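Local atomic coordinates of trilobed Protease (Pyrococcus furiosus, PDB entry 2GOP), a protein that forms the seven-bladed beta-propeller domain of a protease, a domain that probably governs access of peptide substrates to the proteolytic part of the enzyme. Residues A15-P20 against T337-P342; K104-L109 against L118-F123; E150-W155 against R172-I177. One frame throughout, in Å; residues are numbered along the deposited sequence.

Contact 1: residues A15-P20 against T337-P342; sequences AYLSDP and TDYNDP
N340 reaches across to the backbone of A15 and binds it with both ends of its side-chain amide. Its CB carries CG anti to the carbonyl carbon (chi1 -67°), and beyond CG the branches divide the work. N340 OD1 accepts from A15 N at 2.9 Å, the donor lying in the carbonyl plane, on a lone pair. N340 ND2 donates to A15 O, also at 2.9 Å, nearly straight at 173° and in the amide plane. Gripped at two points, the amide cannot easily turn, and flipping it would set N-H against N-H and O against O. Beside this polar pair, A15 CB lies 3.7 Å from Y339 CB. L17 crosses the tyrosine side chain at about a right angle, with CD1 3.8 Å from Y339 CD2, while its CD2 meets T337 OG1 tip to tip. That hydroxyl is hydrogen-bonded to E325, and Y339 OH to Y29. The loop after strand 333-335 packs against A15 and the start of strand 16-23; both A15 and L17 touch L31 of strand 26-35, and L17 also L316 of strand 313-318. This trailing loop of the last blade meets the first through side-chain packing and one amide bonded to backbone, without strand pairing.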
loop_
_atom_site.group_PDB
_atom_site.type_symbol
_atom_site.label_atom_id
_atom_site.label_comp_id
_atom_site.label_asym_id
_atom_site.label_seq_id
_atom_site.Cartn_x
_atom_site.Cartn_y
_atom_site.Cartn_z
ATOM N N ALA A 15 -6.241 -27.349 -0.093
ATOM C CA ALA A 15 -7.167 -26.539 -0.867
ATOM C C ALA A 15 -7.094 -25.129 -0.308
ATOM O O ALA A 15 -7.192 -24.937 0.901
ATOM C CB ALA A 15 -8.571 -27.084 -0.747
ATOM N N TYR A 16 -6.908 -24.149 -1.187
ATOM C CA TYR A 16 -6.767 -22.758 -0.775
ATOM C C TYR A 16 -7.960 -21.946 -1.264
ATOM O O TYR A 16 -8.142 -21.762 -2.468
ATOM C CB TYR A 16 -5.456 -22.179 -1.311
ATOM C CG TYR A 16 -4.231 -22.869 -0.761
ATOM C CD1 TYR A 16 -3.728 -22.541 0.497
ATOM C CD2 TYR A 16 -3.581 -23.863 -1.487
ATOM C CE1 TYR A 16 -2.602 -23.186 1.015
ATOM C CE2 TYR A 16 -2.463 -24.517 -0.978
ATOM C CZ TYR A 16 -1.977 -24.175 0.274
ATOM O OH TYR A 16 -0.856 -24.812 0.774
ATOM N N LEU A 17 -8.758 -21.459 -0.314
ATOM C CA LEU A 17 -9.998 -20.750 -0.607
ATOM C C LEU A 17 -9.787 -19.239 -0.611
ATOM O O LEU A 17 -9.099 -18.705 0.253
ATOM C CB LEU A 17 -11.074 -21.091 0.426
ATOM C CG LEU A 17 -11.926 -22.339 0.161
ATOM C CD1 LEU A 17 -11.092 -23.586 0.002
ATOM C CD2 LEU A 17 -12.920 -22.499 1.274
ATOM N N SER A 18 -10.416 -18.552 -1.558
ATOM C CA SER A 18 -10.320 -17.098 -1.612
ATOM C C SER A 18 -11.589 -16.489 -2.176
ATOM O O SER A 18 -12.396 -17.169 -2.802
ATOM C CB SER A 18 -9.108 -16.654 -2.445
ATOM O OG SER A 18 -9.140 -17.190 -3.757
ATOM N N ASP A 19 -11.759 -15.200 -1.904
ATOM C CA ASP A 19 -12.785 -14.378 -2.530
ATOM C C ASP A 19 -14.217 -14.898 -2.341
ATOM O O ASP A 19 -14.916 -15.218 -3.330
ATOM C CB ASP A 19 -12.467 -14.207 -4.014
ATOM C CG ASP A 19 -13.111 -12.969 -4.614
ATOM O OD1 ASP A 19 -13.798 -12.224 -3.873
ATOM O OD2 ASP A 19 -12.924 -12.747 -5.832
ATOM N N PRO A 20 -14.690 -14.920 -1.084
ATOM C CA PRO A 20 -16.057 -15.392 -0.793
ATOM C C PRO A 20 -17.101 -14.388 -1.258
ATOM O O PRO A 20 -16.918 -13.183 -1.113
ATOM C CB PRO A 20 -16.081 -15.495 0.728
ATOM C CG PRO A 20 -15.086 -14.485 1.183
ATOM C CD PRO A 20 -13.999 -14.468 0.133
ATOM N N THR A 337 -17.645 -25.396 4.395
ATOM C CA THR A 337 -16.617 -26.209 3.740
ATOM C C THR A 337 -15.709 -26.872 4.770
ATOM O O THR A 337 -15.548 -26.378 5.882
ATOM C CB THR A 337 -15.752 -25.382 2.746
ATOM O OG1 THR A 337 -14.988 -24.402 3.456
ATOM C CG2 THR A 337 -16.613 -24.687 1.708
ATOM N N ASP A 338 -15.129 -28.007 4.388
ATOM C CA ASP A 338 -14.150 -28.702 5.227
ATOM C C ASP A 338 -13.115 -29.410 4.353
ATOM O O ASP A 338 -12.713 -30.536 4.627
ATOM C CB ASP A 338 -14.854 -29.677 6.178
ATOM C CG ASP A 338 -15.689 -30.730 5.449
ATOM O OD1 ASP A 338 -15.818 -30.669 4.212
ATOM O OD2 ASP A 338 -16.221 -31.630 6.124
ATOM N N TYR A 339 -12.690 -28.725 3.295
ATOM C CA TYR A 339 -11.821 -29.318 2.277
ATOM C C TYR A 339 -10.587 -29.946 2.898
ATOM O O TYR A 339 -10.218 -31.077 2.578
ATOM C CB TYR A 339 -11.406 -28.255 1.254
ATOM C CG TYR A 339 -12.496 -27.900 0.269
ATOM C CD1 TYR A 339 -12.826 -28.769 -0.773
ATOM C CD2 TYR A 339 -13.193 -26.699 0.368
ATOM C CE1 TYR A 339 -13.825 -28.452 -1.690
ATOM C CE2 TYR A 339 -14.194 -26.379 -0.536
ATOM C CZ TYR A 339 -14.506 -27.257 -1.566
ATOM O OH TYR A 339 -15.492 -26.939 -2.468
ATOM N N ASN A 340 -9.964 -29.220 3.812
ATOM C CA ASN A 340 -8.679 -29.638 4.363
ATOM C C ASN A 340 -8.743 -30.579 5.555
ATOM O O ASN A 340 -7.733 -31.187 5.912
ATOM C CB ASN A 340 -7.854 -28.400 4.683
ATOM C CG ASN A 340 -7.465 -27.671 3.441
ATOM O OD1 ASN A 340 -6.739 -28.214 2.611
ATOM N ND2 ASN A 340 -7.982 -26.461 3.266
ATOM N N ASP A 341 -9.921 -30.710 6.162
ATOM C CA ASP A 341 -10.123 -31.684 7.244
ATOM C C ASP A 341 -11.467 -32.401 7.063
ATOM O O ASP A 341 -12.362 -32.304 7.904
ATOM C CB ASP A 341 -10.028 -30.981 8.599
ATOM C CG ASP A 341 -8.733 -30.199 8.755
ATOM O OD1 ASP A 341 -8.673 -29.053 8.254
ATOM O OD2 ASP A 341 -7.776 -30.728 9.365
ATOM N N PRO A 342 -11.601 -33.138 5.952
ATOM C CA PRO A 342 -12.903 -33.617 5.495
ATOM C C PRO A 342 -13.497 -34.735 6.355
ATOM O O PRO A 342 -14.706 -34.956 6.316
ATOM C CB PRO A 342 -12.601 -34.119 4.082
ATOM C CG PRO A 342 -11.178 -34.562 4.154
ATOM C CD PRO A 342 -10.506 -33.599 5.079
#

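Contact 2: residues K104-L109 against L118-F123; sequences KNIRSL and LLIVGF
The beta hairpin of strands 105-111 and 117-123, the first two strands of a four-stranded propeller blade, is joined here in an antiparallel pairing with two classic beta bulges. At the inner bulge R107 and S108 both face V121, so that V121 O accepts two backbone bonds, from R107 N at 2.7 Å and from S108 N at 3.2 Å; V121 N returns a bond to S108 O. The extra residue shifts the register by one between the pairs I106-G122 and S108-V121. At the other bulge K104 and N105 face F123, whose carbonyl oxygen takes K104 N at 2.9 Å and a weak bond from N105 N, while F123 N donates to N105 O. G122 fits where a side chain would not, since a CB there would run into N105 O.

On one face, N105 and F123 lie side by side and point the same way, amide and ring planes 34° apart, with N105 OD1 4.1 Å from F123 CD1 and N105 CB close to the same ring atom. Further along that face S108 OG stands between its own backbone N and carbonyl carbon (chi1 57°), a position that brings it within 3.3 Å of V121 CB; a water joins the same hydroxyl to L119 O. The other face is apolar. I106 CD1 meets I120 CG2 at 3.7 Å, and L109 CD1 touches both I120 CG1, at 3.8 Å, and L118 CD1, at 3.9 Å.

This apolar face turns to the preceding blade, where I106 and L109 rest on I87 of strand 84-91 and L109 and L118 on A74 of strand 72-79. Strand 151-158 continues the sheet beyond 118-123 through backbone bonds of I120 with W155 and G122 with T153, and R107 reaches S175 on strand 175-179 of the following blade.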
loop_
_atom_site.group_PDB
_atom_site.type_symbol
_atom_site.label_atom_id
_atom_site.label_comp_id
_atom_site.label_asym_id
_atom_site.label_seq_id
_atom_site.Cartn_x
_atom_site.Cartn_y
_atom_site.Cartn_z
ATOM N N LYS A 104 -5.322 -6.116 -20.166
ATOM C CA LYS A 104 -4.010 -6.453 -19.632
ATOM C C LYS A 104 -4.174 -6.902 -18.187
ATOM O O LYS A 104 -3.737 -7.985 -17.809
ATOM C CB LYS A 104 -3.083 -5.234 -19.724
ATOM C CG LYS A 104 -1.599 -5.523 -19.590
ATOM C CD LYS A 104 -0.800 -4.215 -19.690
ATOM C CE LYS A 104 0.715 -4.442 -19.796
ATOM N NZ LYS A 104 1.195 -4.651 -21.198
ATOM N N ASN A 105 -4.830 -6.060 -17.395
ATOM C CA ASN A 105 -5.050 -6.320 -15.983
ATOM C C ASN A 105 -6.452 -5.854 -15.568
ATOM O O ASN A 105 -6.973 -4.886 -16.111
ATOM C CB ASN A 105 -3.978 -5.588 -15.172
ATOM C CG ASN A 105 -3.955 -6.006 -13.713
ATOM O OD1 ASN A 105 -4.200 -5.194 -12.818
ATOM N ND2 ASN A 105 -3.661 -7.280 -13.466
ATOM N N ILE A 106 -7.048 -6.545 -14.603
ATOM C CA ILE A 106 -8.359 -6.187 -14.055
ATOM C C ILE A 106 -8.225 -5.778 -12.583
ATOM O O ILE A 106 -7.624 -6.502 -11.790
ATOM C CB ILE A 106 -9.346 -7.363 -14.191
ATOM C CG1 ILE A 106 -9.533 -7.725 -15.675
ATOM C CG2 ILE A 106 -10.684 -7.055 -13.482
ATOM C CD1 ILE A 106 -10.199 -6.650 -16.550
ATOM N N ARG A 107 -8.766 -4.612 -12.236
ATOM C CA ARG A 107 -8.754 -4.112 -10.859
ATOM C C ARG A 107 -10.041 -4.484 -10.122
ATOM O O ARG A 107 -9.997 -4.896 -8.970
ATOM C CB ARG A 107 -8.572 -2.590 -10.829
ATOM C CG ARG A 107 -8.316 -2.023 -9.437
ATOM C CD ARG A 107 -8.547 -0.530 -9.380
ATOM N NE ARG A 107 -7.901 0.088 -8.219
ATOM C CZ ARG A 107 -6.636 0.523 -8.178
ATOM N NH1 ARG A 107 -5.826 0.398 -9.235
ATOM N NH2 ARG A 107 -6.169 1.086 -7.065
ATOM N N SER A 108 -11.185 -4.306 -10.766
ATOM C CA SER A 108 -12.462 -4.640 -10.129
ATOM C C SER A 108 -13.511 -5.083 -11.128
ATOM O O SER A 108 -13.426 -4.789 -12.327
ATOM C CB SER A 108 -13.002 -3.459 -9.341
ATOM O OG SER A 108 -13.135 -2.330 -10.181
ATOM N N LEU A 109 -14.512 -5.775 -10.593
ATOM C CA LEU A 109 -15.579 -6.375 -11.372
ATOM C C LEU A 109 -16.840 -6.351 -10.519
ATOM O O LEU A 109 -16.846 -6.938 -9.447
ATOM C CB LEU A 109 -15.187 -7.806 -11.713
ATOM C CG LEU A 109 -16.115 -8.613 -12.609
ATOM C CD1 LEU A 109 -16.305 -7.908 -13.965
ATOM C CD2 LEU A 109 -15.514 -10.010 -12.750
ATOM N N LEU A 118 -22.603 -4.401 -16.003
ATOM C CA LEU A 118 -21.401 -4.866 -15.345
ATOM C C LEU A 118 -20.302 -3.790 -15.460
ATOM O O LEU A 118 -19.981 -3.330 -16.567
ATOM C CB LEU A 118 -20.986 -6.176 -16.008
ATOM C CG LEU A 118 -19.917 -7.079 -15.401
ATOM C CD1 LEU A 118 -20.225 -7.447 -13.948
ATOM C CD2 LEU A 118 -19.780 -8.324 -16.284
ATOM N N LEU A 119 -19.770 -3.357 -14.314
ATOM C CA LEU A 119 -18.673 -2.384 -14.271
ATOM C C LEU A 119 -17.344 -3.118 -14.165
ATOM O O LEU A 119 -17.108 -3.855 -13.206
ATOM C CB LEU A 119 -18.803 -1.434 -13.081
ATOM C CG LEU A 119 -17.653 -0.409 -12.922
ATOM C CD1 LEU A 119 -17.614 0.544 -14.126
ATOM C CD2 LEU A 119 -17.756 0.357 -11.600
ATOM N N ILE A 120 -16.486 -2.900 -15.160
ATOM C CA ILE A 120 -15.135 -3.441 -15.187
ATOM C C ILE A 120 -14.141 -2.287 -15.132
ATOM O O ILE A 120 -14.214 -1.347 -15.935
ATOM C CB ILE A 120 -14.877 -4.240 -16.488
ATOM C CG1 ILE A 120 -15.961 -5.314 -16.690
ATOM C CG2 ILE A 120 -13.482 -4.884 -16.463
ATOM C CD1 ILE A 120 -16.156 -5.698 -18.117
ATOM N N VAL A 121 -13.208 -2.360 -14.184
ATOM C CA VAL A 121 -12.115 -1.395 -14.104
ATOM C C VAL A 121 -10.769 -2.128 -14.248
ATOM O O VAL A 121 -10.534 -3.166 -13.632
ATOM C CB VAL A 121 -12.181 -0.550 -12.807
ATOM C CG1 VAL A 121 -11.088 0.500 -12.800
ATOM C CG2 VAL A 121 -13.563 0.100 -12.671
ATOM N N GLY A 122 -9.904 -1.591 -15.094
ATOM C CA GLY A 122 -8.660 -2.258 -15.411
ATOM C C GLY A 122 -7.771 -1.464 -16.339
ATOM O O GLY A 122 -7.915 -0.242 -16.473
ATOM N N PHE A 123 -6.840 -2.171 -16.968
ATOM C CA PHE A 123 -5.822 -1.558 -17.804
ATOM C C PHE A 123 -5.847 -2.174 -19.185
ATOM O O PHE A 123 -5.799 -3.399 -19.339
ATOM C CB PHE A 123 -4.462 -1.712 -17.144
ATOM C CG PHE A 123 -4.356 -0.958 -15.859
ATOM C CD1 PHE A 123 -4.771 -1.536 -14.663
ATOM C CD2 PHE A 123 -3.905 0.355 -15.850
ATOM C CE1 PHE A 123 -4.707 -0.833 -13.477
ATOM C CE2 PHE A 123 -3.828 1.067 -14.668
ATOM C CZ PHE A 123 -4.224 0.471 -13.477
HETATM O O HOH W 1 -15.796 -2.576 -10.986
#

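Contact 3: residues E150-W155 against R172-I177; sequences EKTTFW and RFSSGI
R172 and E150 cross their side chains at about a right angle, guanidinium and carboxylate planes 78° apart. The arginine comes across with CG anti to its backbone N (chi1 -171°), and the bend at chi3 places NE; E150 CG lies at the edge of the guanidinium, in its plane, 3.7 Å from R172 NE. The charged atoms do not meet: E150 OE2 stays 5.3 Å from R172 NE. Between the backbones there is one weak hydrogen bond, R172 N to E150 O at 3.5 Å.

Next along the strand, T152 points toward the other segment. T152 OG1 is bonded to P171 O and lies 3.4 Å from both F173 N and S174 N. F154 then turns the edge of its ring to the backbone at S175 and G176: F154 CE2 is 3.6 Å from S175 O, which lies near the ring plane, and F154 CZ is 4.1 Å from S174 CB. The absence of a side chain at G176 makes this approach possible, for a CB there would collide with CE2. The ring is also stacked with that of F168 and touches V121 and V185, so it fills the space between two successive blades; an alanine here would probably open a gap beside S175 and G176 and leave F168 without its stacking partner.

Residues 150-154 and 172-176 run in nearly the same direction, 13° apart, yet they are not bonded as neighbours in a sheet. The contact packs the third blade against the linker and the start of the fourth, resting on an aromatic edge, a threonine and the aliphatic CG of E150 against a guanidinium edge. S174 O, buried without a polar partner, faces the methyl T152 CG2 at 3.7 Å. At the solvent-exposed E150, the opposite charge of R172 may still attract weakly.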
loop_
_atom_site.group_PDB
_atom_site.type_symbol
_atom_site.label_atom_id
_atom_site.label_comp_id
_atom_site.label_asym_id
_atom_site.label_seq_id
_atom_site.Cartn_x
_atom_site.Cartn_y
_atom_site.Cartn_z
ATOM N N GLU A 150 -1.025 4.930 -19.843
ATOM C CA GLU A 150 -0.741 5.070 -18.419
ATOM C C GLU A 150 -2.036 5.410 -17.667
ATOM O O GLU A 150 -2.029 6.196 -16.717
ATOM C CB GLU A 150 0.323 6.157 -18.217
ATOM C CG GLU A 150 1.240 5.954 -17.012
ATOM C CD GLU A 150 2.388 6.954 -16.985
ATOM O OE1 GLU A 150 2.121 8.172 -16.892
ATOM O OE2 GLU A 150 3.560 6.525 -17.058
ATOM N N LYS A 151 -3.136 4.788 -18.093
ATOM C CA LYS A 151 -4.484 5.176 -17.668
ATOM C C LYS A 151 -5.275 3.984 -17.139
ATOM O O LYS A 151 -5.032 2.845 -17.528
ATOM C CB LYS A 151 -5.257 5.781 -18.845
ATOM C CG LYS A 151 -4.669 7.062 -19.422
ATOM C CD LYS A 151 -4.976 8.259 -18.534
ATOM C CE LYS A 151 -4.369 9.546 -19.080
ATOM N NZ LYS A 151 -4.675 10.702 -18.172
ATOM N N THR A 152 -6.227 4.262 -16.256
ATOM C CA THR A 152 -7.188 3.260 -15.815
ATOM C C THR A 152 -8.374 3.367 -16.744
ATOM O O THR A 152 -8.851 4.469 -17.011
ATOM C CB THR A 152 -7.654 3.494 -14.364
ATOM O OG1 THR A 152 -6.515 3.697 -13.511
ATOM C CG2 THR A 152 -8.467 2.294 -13.868
ATOM N N THR A 153 -8.830 2.229 -17.257
ATOM C CA THR A 153 -10.015 2.182 -18.111
ATOM C C THR A 153 -11.232 1.620 -17.369
ATOM O O THR A 153 -11.142 0.614 -16.652
ATOM C CB THR A 153 -9.751 1.366 -19.393
ATOM O OG1 THR A 153 -8.675 1.967 -20.123
ATOM C CG2 THR A 153 -10.980 1.323 -20.273
ATOM N N PHE A 154 -12.355 2.305 -17.545
ATOM C CA PHE A 154 -13.647 1.909 -17.002
ATOM C C PHE A 154 -14.561 1.459 -18.156
ATOM O O PHE A 154 -14.819 2.227 -19.089
ATOM C CB PHE A 154 -14.300 3.084 -16.264
ATOM C CG PHE A 154 -13.531 3.569 -15.035
ATOM C CD1 PHE A 154 -12.304 4.206 -15.164
ATOM C CD2 PHE A 154 -14.070 3.425 -13.756
ATOM C CE1 PHE A 154 -11.611 4.667 -14.044
ATOM C CE2 PHE A 154 -13.382 3.880 -12.646
ATOM C CZ PHE A 154 -12.147 4.517 -12.796
ATOM N N TRP A 155 -15.048 0.222 -18.086
ATOM C CA TRP A 155 -16.014 -0.286 -19.052
ATOM C C TRP A 155 -17.347 -0.590 -18.371
ATOM O O TRP A 155 -17.381 -1.235 -17.315
ATOM C CB TRP A 155 -15.543 -1.597 -19.673
ATOM C CG TRP A 155 -14.287 -1.590 -20.468
ATOM C CD1 TRP A 155 -14.175 -1.399 -21.801
ATOM C CD2 TRP A 155 -12.967 -1.921 -19.996
ATOM N NE1 TRP A 155 -12.859 -1.537 -22.193
ATOM C CE2 TRP A 155 -12.103 -1.861 -21.098
ATOM C CE3 TRP A 155 -12.432 -2.226 -18.736
ATOM C CZ2 TRP A 155 -10.728 -2.098 -20.987
ATOM C CZ3 TRP A 155 -11.076 -2.465 -18.630
ATOM C CH2 TRP A 155 -10.236 -2.386 -19.748
ATOM N N ARG A 172 -3.863 6.760 -13.820
ATOM C CA ARG A 172 -3.463 5.522 -13.162
ATOM C C ARG A 172 -3.838 5.534 -11.667
ATOM O O ARG A 172 -3.817 6.578 -11.015
ATOM C CB ARG A 172 -1.951 5.301 -13.359
ATOM C CG ARG A 172 -1.438 3.938 -12.911
ATOM C CD ARG A 172 0.010 3.717 -13.321
ATOM N NE ARG A 172 0.124 3.250 -14.702
ATOM C CZ ARG A 172 -0.114 2.001 -15.108
ATOM N NH1 ARG A 172 -0.497 1.059 -14.245
ATOM N NH2 ARG A 172 0.025 1.691 -16.394
ATOM N N PHE A 173 -4.203 4.362 -11.153
ATOM C CA PHE A 173 -4.599 4.174 -9.753
ATOM C C PHE A 173 -5.972 4.759 -9.400
ATOM O O PHE A 173 -6.280 4.932 -8.226
ATOM C CB PHE A 173 -3.529 4.706 -8.790
ATOM C CG PHE A 173 -2.128 4.303 -9.160
ATOM C CD1 PHE A 173 -1.793 2.963 -9.299
ATOM C CD2 PHE A 173 -1.146 5.263 -9.368
ATOM C CE1 PHE A 173 -0.503 2.584 -9.644
ATOM C CE2 PHE A 173 0.146 4.892 -9.710
ATOM C CZ PHE A 173 0.467 3.546 -9.847
ATOM N N SER A 174 -6.789 5.054 -10.408
ATOM C CA SER A 174 -8.178 5.435 -10.175
ATOM C C SER A 174 -8.999 4.172 -9.931
ATOM O O SER A 174 -8.562 3.061 -10.236
ATOM C CB SER A 174 -8.743 6.227 -11.357
ATOM O OG SER A 174 -8.042 7.441 -11.550
ATOM N N SER A 175 -10.180 4.348 -9.357
ATOM C CA SER A 175 -11.055 3.225 -9.018
ATOM C C SER A 175 -12.505 3.704 -9.106
ATOM O O SER A 175 -12.755 4.899 -9.229
ATOM C CB SER A 175 -10.738 2.689 -7.626
ATOM O OG SER A 175 -10.932 3.673 -6.632
ATOM N N GLY A 176 -13.451 2.774 -9.081
ATOM C CA GLY A 176 -14.866 3.144 -9.256
ATOM C C GLY A 176 -15.803 2.117 -8.684
ATOM O O GLY A 176 -15.450 0.930 -8.599
ATOM N N ILE A 177 -16.989 2.582 -8.267
ATOM C CA ILE A 177 -18.053 1.713 -7.776
ATOM C C ILE A 177 -19.393 2.197 -8.307
ATOM O O ILE A 177 -19.534 3.370 -8.670
ATOM C CB ILE A 177 -18.109 1.663 -6.217
ATOM C CG1 ILE A 177 -18.328 3.059 -5.633
ATOM C CG2 ILE A 177 -16.808 1.065 -5.624
ATOM C CD1 ILE A 177 -18.831 3.044 -4.205
#

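In the fold
Seven four-stranded antiparallel sheets follow one another along the chain, and the contacts fall within a blade, between blades and at the closure of the ring. Contact 2 lies within the third blade, contact 3 joins that blade to the fourth, and contact 1 brings the chain ends together. Contacts 2 and 3 come in series, their centres 8 Å apart, and share one sheet in which strands 117-123 and 151-158 are neighbours. Both are nested inside the loop closed by contact 1, whose centre is 26 Å from contact 2 and 32 Å from contact 3. Because each blade is built from consecutive strands, no terminal strand completes the other end's sheet: in this open Velcro topology, contact 1 helps join first and last blades.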